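PDB 3TEK: ThermoDBP-single stranded DNA binding protein from Thermoproteus tenax, which binds single-stranded DNA and appears to stand in for the canonical single-stranded DNA-binding protein in the Thermoproteales. Local coordinates for residues A[95-98]-A[99-103]. Residues are numbered along the deposited sequence; the frame is centred on the assembly and turned at random.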
ATOM      1  N   GLY A  95      -1.503   2.479 -10.164  1.00 48.57           N
ATOM      2  CA  GLY A  95      -2.939   2.418 -10.056  1.00 47.18           C
ATOM      3  C   GLY A  95      -3.474   3.311  -8.945  1.00 48.04           C
ATOM      4  O   GLY A  95      -4.491   3.979  -9.134  1.00 46.29           O
ATOM      5  N   LEU A  96      -2.814   3.308  -7.785  1.00 47.13           N
ATOM      6  CA  LEU A  96      -3.224   4.174  -6.672  1.00 47.47           C
ATOM      7  C   LEU A  96      -3.020   5.647  -6.976  1.00 48.63           C
ATOM      8  O   LEU A  96      -3.868   6.460  -6.646  1.00 45.40           O
ATOM      9  CB  LEU A  96      -2.482   3.854  -5.393  1.00 50.39           C
ATOM     10  CG  LEU A  96      -3.212   2.954  -4.378  1.00 54.10           C
ATOM     11  CD1 LEU A  96      -2.211   2.446  -3.345  1.00 54.37           C
ATOM     12  CD2 LEU A  96      -4.406   3.668  -3.698  1.00 52.13           C
ATOM     13  N   LYS A  97      -1.882   5.968  -7.577  1.00 48.37           N
ATOM     14  CA  LYS A  97      -1.561   7.335  -7.948  1.00 52.96           C
ATOM     15  C   LYS A  97      -2.571   7.844  -8.952  1.00 54.75           C
ATOM     16  O   LYS A  97      -3.044   8.979  -8.841  1.00 54.31           O
ATOM     17  CB  LYS A  97      -0.161   7.388  -8.541  1.00 55.08           C
ATOM     18  CG  LYS A  97       0.406   8.753  -8.806  1.00 59.77           C
ATOM     19  CD  LYS A  97       1.878   8.603  -9.198  1.00 64.93           C
ATOM     20  CE  LYS A  97       2.469   9.854  -9.824  1.00 68.59           C
ATOM     21  NZ  LYS A  97       3.731   9.505 -10.567  1.00 70.46           N
ATOM     22  N   LYS A  98      -2.907   7.001  -9.928  1.00 54.64           N
ATOM     23  CA  LYS A  98      -3.901   7.358 -10.941  1.00 55.06           C
ATOM     24  C   LYS A  98      -5.287   7.584 -10.308  1.00 52.84           C
ATOM     25  O   LYS A  98      -5.984   8.559 -10.584  1.00 52.77           O
ATOM     26  CB  LYS A  98      -3.987   6.257 -12.001  1.00 57.76           C
ATOM     27  CG  LYS A  98      -4.810   6.663 -13.235  1.00 63.13           C
ATOM     28  CD  LYS A  98      -4.611   5.714 -14.434  1.00 68.14           C
ATOM     29  CE  LYS A  98      -5.793   4.766 -14.652  1.00 71.37           C
ATOM     30  NZ  LYS A  98      -5.772   4.114 -16.012  1.00 76.86           N
ATOM     31  N   TRP A  99      -5.700   6.643  -9.485  1.00 49.84           N
ATOM     32  CA  TRP A  99      -6.919   6.808  -8.723  1.00 49.72           C
ATOM     33  C   TRP A  99      -6.928   8.143  -7.934  1.00 49.21           C
ATOM     34  O   TRP A  99      -7.944   8.840  -7.936  1.00 48.26           O
ATOM     35  CB  TRP A  99      -7.123   5.621  -7.777  1.00 49.26           C
ATOM     36  CG  TRP A  99      -8.228   5.853  -6.857  1.00 50.09           C
ATOM     37  CD1 TRP A  99      -9.552   5.713  -7.130  1.00 50.87           C
ATOM     38  CD2 TRP A  99      -8.133   6.316  -5.505  1.00 48.58           C
ATOM     39  NE1 TRP A  99     -10.296   6.058  -6.022  1.00 52.50           N
ATOM     40  CE2 TRP A  99      -9.452   6.433  -5.011  1.00 51.57           C
ATOM     41  CE3 TRP A  99      -7.065   6.637  -4.668  1.00 49.14           C
ATOM     42  CZ2 TRP A  99      -9.737   6.855  -3.696  1.00 51.29           C
ATOM     43  CZ3 TRP A  99      -7.334   7.038  -3.361  1.00 51.58           C
ATOM     44  CH2 TRP A  99      -8.663   7.158  -2.893  1.00 52.74           C
ATOM     45  N   PHE A 100      -5.811   8.490  -7.284  1.00 47.12           N
ATOM     46  CA  PHE A 100      -5.773   9.699  -6.435  1.00 47.27           C
ATOM     47  C   PHE A 100      -5.911  10.954  -7.260  1.00 48.95           C
ATOM     48  O   PHE A 100      -6.705  11.814  -6.958  1.00 47.77           O
ATOM     49  CB  PHE A 100      -4.479   9.807  -5.652  1.00 47.55           C
ATOM     50  CG  PHE A 100      -4.401  11.049  -4.812  1.00 47.60           C
ATOM     51  CD1 PHE A 100      -5.087  11.129  -3.610  1.00 48.61           C
ATOM     52  CD2 PHE A 100      -3.689  12.145  -5.247  1.00 49.85           C
ATOM     53  CE1 PHE A 100      -5.028  12.294  -2.814  1.00 51.31           C
ATOM     54  CE2 PHE A 100      -3.620  13.332  -4.477  1.00 51.85           C
ATOM     55  CZ  PHE A 100      -4.292  13.408  -3.258  1.00 51.39           C
ATOM     56  N   PHE A 101      -5.133  11.050  -8.324  1.00 50.82           N
ATOM     57  CA  PHE A 101      -5.128  12.259  -9.111  1.00 53.56           C
ATOM     58  C   PHE A 101      -6.312  12.367 -10.029  1.00 53.47           C
ATOM     59  O   PHE A 101      -6.814  13.456 -10.229  1.00 57.15           O
ATOM     60  CB  PHE A 101      -3.827  12.404  -9.881  1.00 54.07           C
ATOM     61  CG  PHE A 101      -2.689  12.807  -9.019  1.00 55.87           C
ATOM     62  CD1 PHE A 101      -2.605  14.106  -8.540  1.00 56.54           C
ATOM     63  CD2 PHE A 101      -1.711  11.879  -8.649  1.00 56.25           C
ATOM     64  CE1 PHE A 101      -1.566  14.493  -7.716  1.00 58.30           C
ATOM     65  CE2 PHE A 101      -0.652  12.261  -7.845  1.00 57.48           C
ATOM     66  CZ  PHE A 101      -0.581  13.566  -7.362  1.00 57.96           C
ATOM     67  N   GLU A 102      -6.770  11.254 -10.579  1.00 53.53           N
ATOM     68  CA  GLU A 102      -7.798  11.306 -11.615  1.00 54.60           C
ATOM     69  C   GLU A 102      -9.218  11.088 -11.097  1.00 54.56           C
ATOM     70  O   GLU A 102     -10.176  11.450 -11.784  1.00 52.41           O
ATOM     71  CB  GLU A 102      -7.497  10.309 -12.724  1.00 56.97           C
ATOM     72  CG  GLU A 102      -6.177  10.588 -13.415  1.00 59.87           C
ATOM     73  CD  GLU A 102      -5.937   9.746 -14.661  1.00 61.75           C
ATOM     74  OE1 GLU A 102      -4.764   9.690 -15.100  1.00 64.26           O
ATOM     75  OE2 GLU A 102      -6.896   9.152 -15.204  1.00 63.93           O
ATOM     76  N   GLU A 103      -9.359  10.497  -9.907  1.00 52.61           N
ATOM     77  CA  GLU A 103     -10.675  10.277  -9.324  1.00 52.72           C
ATOM     78  C   GLU A 103     -10.841  10.998  -7.987  1.00 51.46           C
ATOM     79  O   GLU A 103     -11.758  11.785  -7.825  1.00 50.97           O
ATOM     80  CB  GLU A 103     -10.965   8.782  -9.180  1.00 55.49           C
ATOM     81  CG  GLU A 103     -11.163   8.057 -10.504  1.00 59.05           C
ATOM     82  CD  GLU A 103     -11.218   6.549 -10.325  1.00 65.57           C
ATOM     83  OE1 GLU A 103     -10.276   5.845 -10.763  1.00 71.53           O
ATOM     84  OE2 GLU A 103     -12.195   6.060  -9.726  1.00 69.32           O
TER
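Lys-98 and Glu-102 meet one turn apart on helix 83-108, where the Glu-102 carboxylate meets the methylenes of Lys-98, not its ammonium group. Glu-102 is the side chain that reaches back along the helix. Glu-102 CB sits against the carbonyl oxygen of its partner, 3.2 Å from Lys-98 O. CG stays beside that oxygen. With CG anti to its own carbonyl carbon (chi1 -61°), this torsion sets CG beside the backbone N, on the side of Lys-98. The carboxylate then reaches the Lys-98 methylenes: Glu-102 OE1 lies 3.6 Å from Lys-98 CG, and OE2 is nearly as close to it. The lysine chain bends at chi3, and Lys-98 NZ stays 5.2 Å from Glu-102 OE2. No salt bridge forms between them.

Lys-97 repeats the spacing with Phe-101. Lys-97 CG lies at the edge of the phenyl ring, in the ring plane, 3.8 Å from Phe-101 CD2. The same ring carbon, Phe-101 CD2, comes to 3.2 Å from Lys-97 O, also at the edge. One face of the Phe-101 ring is covered by CD2 of Phe-100.

On the inner side, Leu-96 and Trp-99 run side by side and point the same way, with Leu-96 CD2 4.1 Å from Trp-99 CE3. Both rest on Ile-118 and Thr-138 of the antiparallel sheet. Phe-100 packs on the ring of Phe-116. The backbone joins the turns by regular helical bonds; Phe-101 N bonds to Lys-97 O at 3.0 Å. A wider pi-type turn is found at 100-103.

This is an amphipathic helix. Leu-96, Trp-99 and Phe-100 pack against the sheet, and Phe-100 and Phe-101 also touch Ala-37 of helix 37-41. Lys-98 and Glu-102 lie exposed. Their opposite charges may still attract weakly at this distance, but the direct contact is between methylenes and a carboxylate.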